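Local atomic coordinates of glutathione s-transferase protein (Ralstonia solanacearum, PDB entry 3TOU), a protein that binds glutathione and probably catalyses its conjugation to electrophilic substrates, as a glutathione transferase. Residues 3-8 with 52-57; 14-19 with 63-68; 21-26 with 195-200; 80-85 with 155-160. All coordinates share one frame; numbering follows the deposited sequence. Where two conformers were deposited one is given.

Contact 1 of 4, residues 3-8 with 52-57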
loop_
_atom_site.group_PDB
_atom_site.type_symbol
_atom_site.label_atom_id
_atom_site.label_comp_id
_atom_site.label_asym_id
_atom_site.label_seq_id
_atom_site.Cartn_x
_atom_site.Cartn_y
_atom_site.Cartn_z
ATOM N N MET A 3 6.287 -3.226 22.295
ATOM C CA MET A 3 5.491 -2.593 21.248
ATOM C C MET A 3 4.065 -3.139 21.212
ATOM O O MET A 3 3.826 -4.313 21.508
ATOM C CB MET A 3 6.151 -2.828 19.890
ATOM C CG MET A 3 7.540 -2.258 19.793
ATOM S SD MET A 3 8.187 -2.457 18.132
ATOM C CE MET A 3 7.924 -4.200 17.862
ATOM N N LYS A 4 3.122 -2.291 20.801
ATOM C CA LYS A 4 1.733 -2.707 20.706
ATOM C C LYS A 4 1.303 -2.686 19.231
ATOM O O LYS A 4 1.480 -1.675 18.556
ATOM C CB LYS A 4 0.834 -1.769 21.536
ATOM C CG LYS A 4 1.176 -1.709 23.048
ATOM C CD LYS A 4 1.921 -0.415 23.404
ATOM C CE LYS A 4 2.195 -0.278 24.914
ATOM N NZ LYS A 4 2.999 -1.405 25.413
ATOM N N LEU A 5 0.760 -3.797 18.737
ATOM C CA LEU A 5 0.226 -3.828 17.371
ATOM C C LEU A 5 -1.294 -3.741 17.443
ATOM O O LEU A 5 -1.950 -4.611 18.029
ATOM C CB LEU A 5 0.669 -5.102 16.638
ATOM C CG LEU A 5 0.176 -5.192 15.193
ATOM C CD1 LEU A 5 0.935 -4.206 14.327
ATOM C CD2 LEU A 5 0.343 -6.614 14.705
ATOM N N ILE A 6 -1.851 -2.662 16.892
ATOM C CA ILE A 6 -3.295 -2.481 16.832
ATOM C C ILE A 6 -3.797 -3.156 15.557
ATOM O O ILE A 6 -3.278 -2.886 14.472
ATOM C CB ILE A 6 -3.689 -0.983 16.779
ATOM C CG1 ILE A 6 -2.963 -0.186 17.870
ATOM C CG2 ILE A 6 -5.196 -0.858 16.843
ATOM C CD1 ILE A 6 -3.122 1.343 17.749
ATOM N N GLY A 7 -4.792 -4.026 15.677
ATOM C CA GLY A 7 -5.301 -4.738 14.498
ATOM C C GLY A 7 -6.514 -5.573 14.812
ATOM O O GLY A 7 -7.090 -5.448 15.888
ATOM N N SER A 8 -6.913 -6.421 13.864
ATOM C CA SER A 8 -7.984 -7.367 14.104
ATOM C C SER A 8 -7.508 -8.737 13.642
ATOM O O SER A 8 -6.563 -8.844 12.855
ATOM C CB SER A 8 -9.223 -6.957 13.322
ATOM O OG SER A 8 -8.988 -7.137 11.934
ATOM N N PRO A 52 -3.011 -2.534 10.113
ATOM C CA PRO A 52 -2.267 -2.448 11.375
ATOM C C PRO A 52 -1.611 -1.092 11.638
ATOM O O PRO A 52 -1.281 -0.352 10.710
ATOM C CB PRO A 52 -1.194 -3.524 11.223
ATOM C CG PRO A 52 -0.953 -3.571 9.723
ATOM C CD PRO A 52 -2.303 -3.359 9.112
ATOM N N CYS A 53 -1.426 -0.810 12.919
ATOM C CA CYS A 53 -0.670 0.336 13.376
ATOM C C CYS A 53 0.192 -0.148 14.549
ATOM O O CYS A 53 -0.312 -0.760 15.499
ATOM C CB CYS A 53 -1.616 1.463 13.808
ATOM S SG CYS A 53 -0.717 2.951 14.332
ATOM N N LEU A 54 1.496 0.063 14.443
ATOM C CA LEU A 54 2.439 -0.373 15.483
ATOM C C LEU A 54 2.778 0.829 16.353
ATOM O O LEU A 54 3.171 1.864 15.840
ATOM C CB LEU A 54 3.711 -0.946 14.850
ATOM C CG LEU A 54 4.788 -1.572 15.756
ATOM C CD1 LEU A 54 4.280 -2.838 16.439
ATOM C CD2 LEU A 54 6.034 -1.896 14.953
ATOM N N VAL A 55 2.604 0.684 17.664
ATOM C CA VAL A 55 2.864 1.781 18.600
ATOM C C VAL A 55 4.040 1.409 19.499
ATOM O O VAL A 55 4.071 0.327 20.108
ATOM C CB VAL A 55 1.620 2.144 19.440
ATOM C CG1 VAL A 55 1.848 3.442 20.217
ATOM C CG2 VAL A 55 0.381 2.292 18.545
ATOM N N MET A 56 5.015 2.306 19.556
ATOM C CA MET A 56 6.272 2.052 20.257
ATOM C C MET A 56 6.137 2.437 21.720
ATOM O O MET A 56 5.137 3.044 22.110
ATOM C CB MET A 56 7.415 2.861 19.622
ATOM C CG MET A 56 7.522 2.787 18.113
ATOM S SD MET A 56 7.768 1.101 17.542
ATOM C CE MET A 56 7.569 1.390 15.788
ATOM N N ASP A 57 7.162 2.112 22.519
ATOM C CA ASP A 57 7.194 2.449 23.959
ATOM C C ASP A 57 7.000 3.946 24.245
ATOM O O ASP A 57 6.353 4.317 25.226
ATOM C CB ASP A 57 8.515 1.989 24.595
ATOM C CG ASP A 57 8.619 0.477 24.739
ATOM O OD1 ASP A 57 7.584 -0.214 24.908
ATOM O OD2 ASP A 57 9.761 -0.023 24.714
HETATM O O HOH W 1 5.663 0.507 26.603
#
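The carbonyl oxygen of K4 is approached twice from the neighbouring strand: the amide of V55 donates to it (K4 O to V55 N, 2.8 Å), and the CA-H of L54 makes a weaker contact. V55 returns the bond through its own oxygen (K4 N to V55 O, 2.9 Å), and the antiparallel ladder continues with I6 N to C53 O at 2.8 Å. Its last rung, C53 N to I6 O, is longer at 3.2 Å. Between these hydrogen-bonded pairs, L5 and L54 form a non-hydrogen-bonded one.

Their leucine side chains share one face of the sheet. L5 holds CG anti to its backbone N (chi1 -179°), and its CD1 lies alongside the ring of P52, 3.8 Å from P52 CB. V17 and R18 of helix 12-23 cover L5, while I68 of helix 65-74 packs on L54. Toward the edge of this layer M3 bends at its last torsion, bringing its sulfur beside that of M56 (M3 SD to M56 SD, 3.6 Å); flexible thioethers suit such an irregular margin. On the other face the beta-branched I6 and V55, shaped for a strand, meet through I6 CD1 and V55 CG2 at 3.7 Å.

K4 NZ and D57 OD1 both bond to V2, so the charged ends are tied to the chain start. P52 follows a cis peptide bond and touches glutathione. An antiparallel central strand pair entered through a cis-proline beside the glutathione pocket is the hallmark of the thioredoxin-like N-terminal domain of glutathione transferases.

Contact 2 of 4, residues 14-19 with 63-68. With GSH (glutathione), chain C.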
loop_
_atom_site.group_PDB
_atom_site.type_symbol
_atom_site.label_atom_id
_atom_site.label_comp_id
_atom_site.label_asym_id
_atom_site.label_seq_id
_atom_site.Cartn_x
_atom_site.Cartn_y
_atom_site.Cartn_z
ATOM N N THR A 14 -2.851 -6.871 8.734
ATOM C CA THR A 14 -2.400 -7.100 10.106
ATOM C C THR A 14 -1.755 -8.474 10.216
ATOM O O THR A 14 -0.704 -8.607 10.835
ATOM C CB THR A 14 -3.560 -6.970 11.121
ATOM O OG1 THR A 14 -4.076 -5.629 11.065
ATOM C CG2 THR A 14 -3.083 -7.255 12.571
ATOM N N ARG A 15 -2.373 -9.475 9.598
ATOM C CA ARG A 15 -1.801 -10.818 9.629
ATOM C C ARG A 15 -0.398 -10.826 9.060
ATOM O O ARG A 15 0.499 -11.437 9.650
ATOM C CB ARG A 15 -2.656 -11.841 8.898
ATOM C CG ARG A 15 -2.169 -13.248 9.222
ATOM C CD ARG A 15 -2.800 -14.293 8.350
ATOM N NE ARG A 15 -2.476 -15.616 8.880
ATOM C CZ ARG A 15 -3.022 -16.736 8.425
ATOM N NH1 ARG A 15 -3.884 -16.672 7.428
ATOM N NH2 ARG A 15 -2.713 -17.909 8.965
ATOM N N LYS A 16 -0.188 -10.132 7.937
ATOM C CA LYS A 16 1.164 -10.070 7.352
ATOM C C LYS A 16 2.197 -9.608 8.380
ATOM O O LYS A 16 3.255 -10.224 8.543
ATOM C CB LYS A 16 1.179 -9.159 6.119
ATOM C CG LYS A 16 2.545 -9.069 5.420
ATOM C CD LYS A 16 2.449 -8.193 4.157
ATOM C CE LYS A 16 2.038 -6.767 4.493
ATOM N NZ LYS A 16 2.171 -5.778 3.357
ATOM N N VAL A 17 1.859 -8.546 9.108
ATOM C CA VAL A 17 2.744 -8.021 10.137
ATOM C C VAL A 17 2.943 -9.039 11.274
ATOM O O VAL A 17 4.071 -9.240 11.730
ATOM C CB VAL A 17 2.185 -6.683 10.691
ATOM C CG1 VAL A 17 2.963 -6.257 11.937
ATOM C CG2 VAL A 17 2.226 -5.604 9.601
ATOM N N ARG A 18 1.861 -9.690 11.697
ATOM C CA ARG A 18 1.934 -10.650 12.805
ATOM C C ARG A 18 2.807 -11.838 12.434
ATOM O O ARG A 18 3.562 -12.331 13.271
ATOM C CB ARG A 18 0.539 -11.124 13.222
ATOM C CG ARG A 18 -0.282 -10.006 13.880
ATOM C CD ARG A 18 -1.719 -10.424 14.107
ATOM N NE ARG A 18 -1.839 -11.520 15.061
ATOM C CZ ARG A 18 -2.781 -12.460 14.996
ATOM N NH1 ARG A 18 -3.670 -12.451 14.020
ATOM N NH2 ARG A 18 -2.837 -13.414 15.916
ATOM N N VAL A 19 2.697 -12.285 11.181
ATOM C CA VAL A 19 3.546 -13.376 10.688
ATOM C C VAL A 19 5.015 -12.959 10.683
ATOM O O VAL A 19 5.875 -13.722 11.120
ATOM C CB VAL A 19 3.110 -13.874 9.299
ATOM C CG1 VAL A 19 4.113 -14.910 8.734
ATOM C CG2 VAL A 19 1.704 -14.494 9.406
ATOM N N PHE A 63 3.016 2.942 10.392
ATOM C CA PHE A 63 2.007 2.418 9.462
ATOM C C PHE A 63 2.616 2.681 8.061
ATOM O O PHE A 63 3.554 3.475 7.972
ATOM C CB PHE A 63 0.662 3.163 9.663
ATOM C CG PHE A 63 0.799 4.672 9.603
ATOM C CD1 PHE A 63 0.696 5.345 8.380
ATOM C CD2 PHE A 63 1.053 5.409 10.761
ATOM C CE1 PHE A 63 0.857 6.729 8.308
ATOM C CE2 PHE A 63 1.210 6.792 10.698
ATOM C CZ PHE A 63 1.100 7.453 9.472
ATOM N N ASP A 64 2.145 2.052 6.976
ATOM C CA ASP A 64 1.148 0.974 6.965
ATOM C C ASP A 64 1.826 -0.394 7.107
ATOM O O ASP A 64 2.954 -0.467 7.601
ATOM C CB ASP A 64 0.314 1.071 5.691
ATOM C CG ASP A 64 1.136 0.882 4.413
ATOM O OD1 ASP A 64 2.379 0.647 4.458
ATOM O OD2 ASP A 64 0.505 0.938 3.333
ATOM N N SER A 65 1.152 -1.470 6.695
ATOM C CA SER A 65 1.699 -2.820 6.885
ATOM C C SER A 65 3.054 -3.033 6.232
ATOM O O SER A 65 3.896 -3.743 6.777
ATOM C CB SER A 65 0.721 -3.892 6.402
ATOM O OG SER A 65 0.609 -3.881 4.990
ATOM N N ARG A 66 3.289 -2.400 5.081
ATOM C CA ARG A 66 4.584 -2.559 4.391
ATOM C C ARG A 66 5.708 -1.903 5.178
ATOM O O ARG A 66 6.809 -2.462 5.289
ATOM C CB ARG A 66 4.545 -1.929 3.009
ATOM C CG ARG A 66 3.568 -2.556 2.076
ATOM C CD ARG A 66 3.932 -2.137 0.669
ATOM N NE ARG A 66 2.817 -2.374 -0.226
ATOM C CZ ARG A 66 2.768 -1.969 -1.488
ATOM N NH1 ARG A 66 3.800 -1.314 -2.028
ATOM N NH2 ARG A 66 1.671 -2.237 -2.203
ATOM N N VAL A 67 5.418 -0.726 5.733
ATOM C CA VAL A 67 6.406 0.006 6.517
ATOM C C VAL A 67 6.740 -0.755 7.809
ATOM O O VAL A 67 7.913 -0.861 8.196
ATOM C CB VAL A 67 5.888 1.435 6.854
ATOM C CG1 VAL A 67 6.900 2.201 7.725
ATOM C CG2 VAL A 67 5.609 2.228 5.552
ATOM N N ILE A 68 5.701 -1.275 8.459
ATOM C CA ILE A 68 5.863 -2.039 9.710
ATOM C C ILE A 68 6.688 -3.312 9.453
ATOM O O ILE A 68 7.638 -3.593 10.191
ATOM C CB ILE A 68 4.507 -2.376 10.369
ATOM C CG1 ILE A 68 3.754 -1.095 10.784
ATOM C CG2 ILE A 68 4.702 -3.276 11.619
ATOM C CD1 ILE A 68 2.243 -1.304 10.947
HETATM N N1 GSH C . -2.341 0.150 3.083
HETATM C CA1 GSH C . -2.780 -0.479 4.336
HETATM C C1 GSH C . -1.791 -1.516 4.815
HETATM O O11 GSH C . -1.640 -1.699 6.049
HETATM O O12 GSH C . -1.097 -2.171 4.011
HETATM C CB1 GSH C . -4.182 -1.077 4.210
HETATM C CG1 GSH C . -4.798 -1.281 5.605
HETATM C CD1 GSH C . -6.299 -1.487 5.573
HETATM O OE1 GSH C . -7.061 -1.033 4.481
HETATM N N2 GSH C . -6.845 -2.090 6.631
HETATM C CA2 GSH C . -8.293 -2.169 6.803
HETATM C C2 GSH C . -8.785 -0.917 7.445
HETATM O O2 GSH C . -8.172 -0.641 8.654
HETATM C CB2 GSH C . -8.674 -3.300 7.762
HETATM S SG2 GSH C . -8.272 -4.902 7.028
HETATM N N3 GSH C . -9.733 -0.160 6.887
HETATM C CA3 GSH C . -10.449 0.846 7.663
HETATM C C3 GSH C . -10.749 2.104 6.894
HETATM O O31 GSH C . -11.438 3.018 7.391
HETATM O O32 GSH C . -10.327 2.247 5.745
#
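K16 runs straight out from its helix, with CG trans to the backbone N (chi1 -178°), then bends at chi3 (61°) to set its ammonium beside S65, whose hydroxyl is swung between its own N and carbonyl carbon (chi1 70°). The resulting bond, K16 NZ to S65 OG, is 3.0 Å long. Since the lysine donates, the hydroxyl can give its proton to glutathione, and S65 OG reaches O12 of the gamma-glutamyl carboxylate at 2.6 Å. The backbone of S65 holds the other oxygen, S65 N to glutathione O11 at 2.9 Å. A small serine suits this place, because side chain and amide together grip one carboxylate at a helix start, whose dipole would probably steady the negative charge.

D64, the N-cap, binds the ligand's amino group (D64 OD2 to glutathione N1, 3.0 Å), while its OD1 caps R66 N weakly. D64 OD2 also forms a salt bridge with R66 of the second subunit, and R66 in turn reaches D64 of that subunit, so the glutathione site backs on to the dimer interface. K16 is itself steadied by E96 and D100.

Beneath this polar layer V17 and I68 cross at about a right angle, their methyls tightly packed (V17 CG1 to I68 CG2, 3.5 Å). Helices 12-23 and 65-74 thus sit side by side over strands 4-7 and 53-55, V17 resting on L5 and I68 on P52 and L54, with helix 86-114 supplying the acids for K16.

Contact 3 of 4, residues 21-26 with 195-200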
loop_
_atom_site.group_PDB
_atom_site.type_symbol
_atom_site.label_atom_id
_atom_site.label_comp_id
_atom_site.label_asym_id
_atom_site.label_seq_id
_atom_site.Cartn_x
_atom_site.Cartn_y
_atom_site.Cartn_z
ATOM N N LEU A 21 6.406 -10.625 12.563
ATOM C CA LEU A 21 6.837 -10.511 13.959
ATOM C C LEU A 21 7.151 -11.887 14.560
ATOM O O LEU A 21 8.117 -12.033 15.302
ATOM C CB LEU A 21 5.800 -9.747 14.794
ATOM C CG LEU A 21 5.660 -8.242 14.464
ATOM C CD1 LEU A 21 4.445 -7.631 15.152
ATOM C CD2 LEU A 21 6.913 -7.453 14.810
ATOM N N ALA A 22 6.349 -12.891 14.210
ATOM C CA ALA A 22 6.569 -14.257 14.717
ATOM C C ALA A 22 7.844 -14.863 14.117
ATOM O O ALA A 22 8.659 -15.450 14.840
ATOM C CB ALA A 22 5.352 -15.134 14.423
ATOM N N GLU A 23 8.019 -14.713 12.802
ATOM C CA GLU A 23 9.236 -15.210 12.122
ATOM C C GLU A 23 10.484 -14.520 12.659
ATOM O O GLU A 23 11.533 -15.153 12.808
ATOM C CB GLU A 23 9.161 -15.038 10.597
ATOM C CG GLU A 23 8.050 -15.869 9.910
ATOM C CD GLU A 23 8.355 -17.374 9.832
ATOM O OE1 GLU A 23 9.545 -17.739 9.799
ATOM O OE2 GLU A 23 7.404 -18.188 9.808
ATOM N N LYS A 24 10.357 -13.236 12.991
ATOM C CA LYS A 24 11.502 -12.472 13.492
ATOM C C LYS A 24 11.754 -12.662 14.976
ATOM O O LYS A 24 12.771 -12.182 15.500
ATOM C CB LYS A 24 11.352 -10.967 13.180
ATOM C CG LYS A 24 11.305 -10.593 11.695
ATOM C CD LYS A 24 12.557 -10.954 10.899
ATOM C CE LYS A 24 13.820 -10.259 11.475
ATOM N NZ LYS A 24 14.996 -10.463 10.569
ATOM N N LYS A 25 10.838 -13.365 15.647
ATOM C CA LYS A 25 10.899 -13.583 17.108
ATOM C C LYS A 25 10.856 -12.283 17.905
ATOM O O LYS A 25 11.548 -12.115 18.914
ATOM C CB LYS A 25 12.109 -14.449 17.509
ATOM C CG LYS A 25 12.078 -15.831 16.893
ATOM C CD LYS A 25 11.061 -16.659 17.625
ATOM C CE LYS A 25 10.698 -17.877 16.857
ATOM N NZ LYS A 25 9.696 -18.662 17.620
ATOM N N ILE A 26 10.036 -11.356 17.427
ATOM C CA ILE A 26 9.869 -10.064 18.083
ATOM C C ILE A 26 8.618 -10.115 18.951
ATOM O O ILE A 26 7.523 -10.444 18.479
ATOM C CB ILE A 26 9.749 -8.922 17.050
ATOM C CG1 ILE A 26 11.052 -8.778 16.268
ATOM C CG2 ILE A 26 9.394 -7.593 17.744
ATOM C CD1 ILE A 26 10.913 -7.925 15.023
ATOM N N ARG A 195 3.335 -23.561 8.913
ATOM C CA ARG A 195 4.331 -22.826 9.703
ATOM C C ARG A 195 3.658 -22.318 10.960
ATOM O O ARG A 195 2.519 -21.851 10.885
ATOM C CB ARG A 195 4.898 -21.622 8.933
ATOM C CG ARG A 195 5.714 -21.966 7.717
ATOM C CD ARG A 195 6.405 -20.730 7.108
ATOM N NE ARG A 195 7.577 -20.303 7.886
ATOM C CZ ARG A 195 8.790 -20.845 7.789
ATOM N NH1 ARG A 195 9.023 -21.864 6.947
ATOM N NH2 ARG A 195 9.781 -20.372 8.541
ATOM N N PRO A 196 4.348 -22.411 12.124
ATOM C CA PRO A 196 3.788 -21.895 13.374
ATOM C C PRO A 196 3.278 -20.452 13.238
ATOM O O PRO A 196 2.201 -20.153 13.727
ATOM C CB PRO A 196 4.971 -21.976 14.346
ATOM C CG PRO A 196 5.732 -23.163 13.869
ATOM C CD PRO A 196 5.646 -23.076 12.348
ATOM N N SER A 197 4.010 -19.601 12.522
ATOM C CA SER A 197 3.583 -18.207 12.325
ATOM C C SER A 197 2.218 -18.096 11.642
ATOM O O SER A 197 1.442 -17.189 11.959
ATOM C CB SER A 197 4.639 -17.429 11.537
ATOM O OG SER A 197 4.822 -18.016 10.261
ATOM N N PHE A 198 1.911 -19.017 10.725
ATOM C CA PHE A 198 0.594 -19.035 10.092
ATOM C C PHE A 198 -0.459 -19.691 10.978
ATOM O O PHE A 198 -1.569 -19.189 11.090
ATOM C CB PHE A 198 0.647 -19.703 8.710
ATOM C CG PHE A 198 0.977 -18.740 7.596
ATOM C CD1 PHE A 198 2.284 -18.314 7.396
ATOM C CD2 PHE A 198 -0.035 -18.221 6.793
ATOM C CE1 PHE A 198 2.588 -17.397 6.376
ATOM C CE2 PHE A 198 0.250 -17.296 5.777
ATOM C CZ PHE A 198 1.564 -16.886 5.570
ATOM N N LEU A 199 -0.102 -20.795 11.627
ATOM C CA LEU A 199 -1.047 -21.500 12.494
ATOM C C LEU A 199 -1.540 -20.600 13.648
ATOM O O LEU A 199 -2.703 -20.663 14.035
ATOM C CB LEU A 199 -0.424 -22.809 13.030
ATOM C CG LEU A 199 -0.217 -23.998 12.071
ATOM C CD1 LEU A 199 0.696 -25.068 12.686
ATOM C CD2 LEU A 199 -1.533 -24.611 11.625
ATOM N N GLU A 200 -0.659 -19.738 14.148
ATOM C CA GLU A 200 -0.956 -18.873 15.295
ATOM C C GLU A 200 -1.701 -17.588 14.931
ATOM O O GLU A 200 -2.065 -16.814 15.829
ATOM C CB GLU A 200 0.342 -18.473 16.009
ATOM C CG GLU A 200 1.098 -19.600 16.708
ATOM C CD GLU A 200 2.573 -19.269 16.943
ATOM O OE1 GLU A 200 3.057 -18.203 16.479
ATOM O OE2 GLU A 200 3.261 -20.088 17.587
HETATM O O HOH W 2 7.013 -20.010 11.832
#
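E23 OE2 takes two protein donors, the hydroxyl of S197 (E23 OE2 to S197 OG, 2.6 Å) and the guanidinium of R195 (E23 OE2 to R195 NE, 2.9 Å). S197 uses the oxygen's anti lone pair; R195 NE instead comes from above the carboxylate plane. A second nitrogen completes a side-on grip, R195 NH2 meeting E23 OE1 at 2.9 Å. The two flat groups are not coplanar but turned 42° apart. Water 2 also donates to E23 OE2 and accepts from S197 N, linking the carboxylate to the backbone of the short helix.

The torsions bring the groups together: bending at chi2 carries E23's carboxylate across to R195, which bends at chi3 to present its edge. Beside them A22 CB touches S197 CB at 3.8 Å; two small side chains allow this close approach. S197 also packs on V19, and L155 lies against E23. Helix 12-23 ends nearby in a Schellman motif, where K25 adopts positive phi.

Here the end of a helix from the N-terminal domain is joined to a C-terminal helical turn. With three donors on one oxygen and an arginine on both, E23 is very probably ionised.

Contact 4 of 4, residues 80-85 with 155-160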
loop_
_atom_site.group_PDB
_atom_site.type_symbol
_atom_site.label_atom_id
_atom_site.label_comp_id
_atom_site.label_asym_id
_atom_site.label_seq_id
_atom_site.Cartn_x
_atom_site.Cartn_y
_atom_site.Cartn_z
ATOM N N ARG A 80 16.200 -13.373 7.304
ATOM C CA ARG A 80 16.318 -12.140 6.536
ATOM C C ARG A 80 15.153 -12.138 5.558
ATOM O O ARG A 80 15.189 -12.806 4.527
ATOM C CB ARG A 80 17.669 -12.050 5.813
ATOM C CG ARG A 80 17.937 -10.697 5.119
ATOM C CD ARG A 80 17.688 -9.495 6.044
ATOM N NE ARG A 80 18.031 -8.222 5.407
ATOM C CZ ARG A 80 19.232 -7.644 5.461
ATOM N NH1 ARG A 80 20.232 -8.222 6.118
ATOM N NH2 ARG A 80 19.437 -6.480 4.857
ATOM N N LEU A 81 14.102 -11.405 5.902
ATOM C CA LEU A 81 12.863 -11.460 5.119
ATOM C C LEU A 81 12.840 -10.513 3.918
ATOM O O LEU A 81 12.030 -10.687 3.006
ATOM C CB LEU A 81 11.649 -11.215 6.012
ATOM C CG LEU A 81 11.423 -12.214 7.153
ATOM C CD1 LEU A 81 10.258 -11.769 8.010
ATOM C CD2 LEU A 81 11.217 -13.628 6.601
ATOM N N ILE A 82 13.706 -9.506 3.923
ATOM C CA ILE A 82 13.833 -8.605 2.770
ATOM C C ILE A 82 15.310 -8.541 2.384
ATOM O O ILE A 82 16.142 -8.142 3.202
ATOM C CB ILE A 82 13.308 -7.175 3.068
ATOM C CG1 ILE A 82 11.888 -7.225 3.654
ATOM C CG2 ILE A 82 13.337 -6.331 1.779
ATOM C CD1 ILE A 82 11.344 -5.878 4.095
ATOM N N PRO A 83 15.644 -8.950 1.149
ATOM C CA PRO A 83 17.030 -8.847 0.670
ATOM C C PRO A 83 17.556 -7.406 0.747
ATOM O O PRO A 83 16.769 -6.463 0.596
ATOM C CB PRO A 83 16.919 -9.281 -0.798
ATOM C CG PRO A 83 15.747 -10.202 -0.821
ATOM C CD PRO A 83 14.766 -9.564 0.136
ATOM N N PRO A 84 18.860 -7.233 1.043
ATOM C CA PRO A 84 19.414 -5.895 1.280
ATOM C C PRO A 84 19.483 -5.008 0.036
ATOM O O PRO A 84 19.503 -3.783 0.154
ATOM C CB PRO A 84 20.833 -6.186 1.779
ATOM C CG PRO A 84 21.165 -7.523 1.229
ATOM C CD PRO A 84 19.873 -8.288 1.227
ATOM N N SER A 85 19.519 -5.617 -1.142
ATOM C CA SER A 85 19.814 -4.845 -2.336
ATOM C C SER A 85 19.578 -5.567 -3.648
ATOM O O SER A 85 19.253 -6.766 -3.705
ATOM C CB SER A 85 21.275 -4.403 -2.311
ATOM O OG SER A 85 22.117 -5.542 -2.422
ATOM N N LEU A 155 12.304 -18.581 2.708
ATOM C CA LEU A 155 11.112 -17.769 2.982
ATOM C C LEU A 155 11.490 -16.288 3.067
ATOM O O LEU A 155 12.457 -15.913 3.741
ATOM C CB LEU A 155 10.436 -18.228 4.279
ATOM C CG LEU A 155 9.243 -17.402 4.765
ATOM C CD1 LEU A 155 7.945 -18.154 4.622
ATOM C CD2 LEU A 155 9.460 -17.046 6.224
ATOM N N THR A 156 10.746 -15.452 2.347
ATOM C CA THR A 156 10.896 -14.005 2.480
ATOM C C THR A 156 9.531 -13.385 2.741
ATOM O O THR A 156 8.506 -14.091 2.834
ATOM C CB THR A 156 11.457 -13.363 1.193
ATOM O OG1 THR A 156 10.514 -13.532 0.131
ATOM C CG2 THR A 156 12.831 -13.962 0.799
ATOM N N LEU A 157 9.519 -12.057 2.835
ATOM C CA LEU A 157 8.263 -11.300 2.937
ATOM C C LEU A 157 7.340 -11.559 1.746
ATOM O O LEU A 157 6.126 -11.485 1.893
ATOM C CB LEU A 157 8.551 -9.806 3.067
ATOM C CG LEU A 157 7.378 -8.831 3.267
ATOM C CD1 LEU A 157 6.485 -9.242 4.435
ATOM C CD2 LEU A 157 7.888 -7.410 3.416
ATOM N N ALA A 158 7.915 -11.908 0.590
ATOM C CA ALA A 158 7.113 -12.257 -0.593
ATOM C C ALA A 158 6.204 -13.450 -0.305
ATOM O O ALA A 158 5.001 -13.408 -0.565
ATOM C CB ALA A 158 8.015 -12.543 -1.794
ATOM N N ASP A 159 6.777 -14.499 0.270
ATOM C CA ASP A 159 6.011 -15.697 0.620
ATOM C C ASP A 159 4.969 -15.424 1.686
ATOM O O ASP A 159 3.839 -15.917 1.580
ATOM C CB ASP A 159 6.962 -16.783 1.108
ATOM C CG ASP A 159 8.029 -17.088 0.096
ATOM O OD1 ASP A 159 7.683 -17.626 -0.972
ATOM O OD2 ASP A 159 9.202 -16.758 0.357
ATOM N N ILE A 160 5.352 -14.649 2.707
ATOM C CA ILE A 160 4.423 -14.275 3.787
ATOM C C ILE A 160 3.207 -13.547 3.218
ATOM O O ILE A 160 2.058 -13.915 3.501
ATOM C CB ILE A 160 5.123 -13.416 4.868
ATOM C CG1 ILE A 160 6.172 -14.258 5.610
ATOM C CG2 ILE A 160 4.095 -12.774 5.842
ATOM C CD1 ILE A 160 7.085 -13.455 6.527
#
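L81 and T156 meet at a capping box that starts helix 157-172, a feature well known at this place in the glutathione transferase C-terminal domain. The box has two bonds. T156 OG1 accepts from A158 N at 3.1 Å, and D159 reaches back so that its OD2 receives T156 N at 2.8 Å through the anti lone pair. Threonine and aspartate suit these positions because each offers a short acceptor to a backbone amide at the helix start, where no preceding turn supplies a carbonyl.

The bond between the segments uses a third such amide: L157 N donates to L81 O at 2.9 Å and is almost straight (175°). The loop 80-85 therefore supplements the cap from outside. The loop is in turn positioned by D73, which accepts from the amides of L81 and I82.

Apolar packing surrounds these bonds. L81 spreads its two methyls, CD2 lying 3.9 Å from L155 CD2 and CD1 3.9 Å from I160 CD1. L155 and I160 occupy the hydrophobic staple positions (N' and N4), and L81 packs against both. Alongside, I82 CD1 packs on L157 CD2 at 3.8 Å, with helix 86-114 behind both. Within the loop, R80 curls back at chi2, and its NE donates to I82 O at 2.9 Å.

Helix 12-23 links the set: contact 2 uses its middle, contact 3 its end, its side chains cover the sheet of contact 1, and V19 and K16 touch the helix of contact 4. Contacts 1, 2 and 4 are largely buried, contact 3 lies at the surface. Chemistry follows place. A backbone ladder with leucines makes the sheet core, whereas contact 2 adds a buried charged network around glutathione; the two meet where P52 packs on S65. A salt bridge serves the surface contact, and helix capping with aliphatic packing serves contact 4. L155 bridges the last two, touching both E23 and R195.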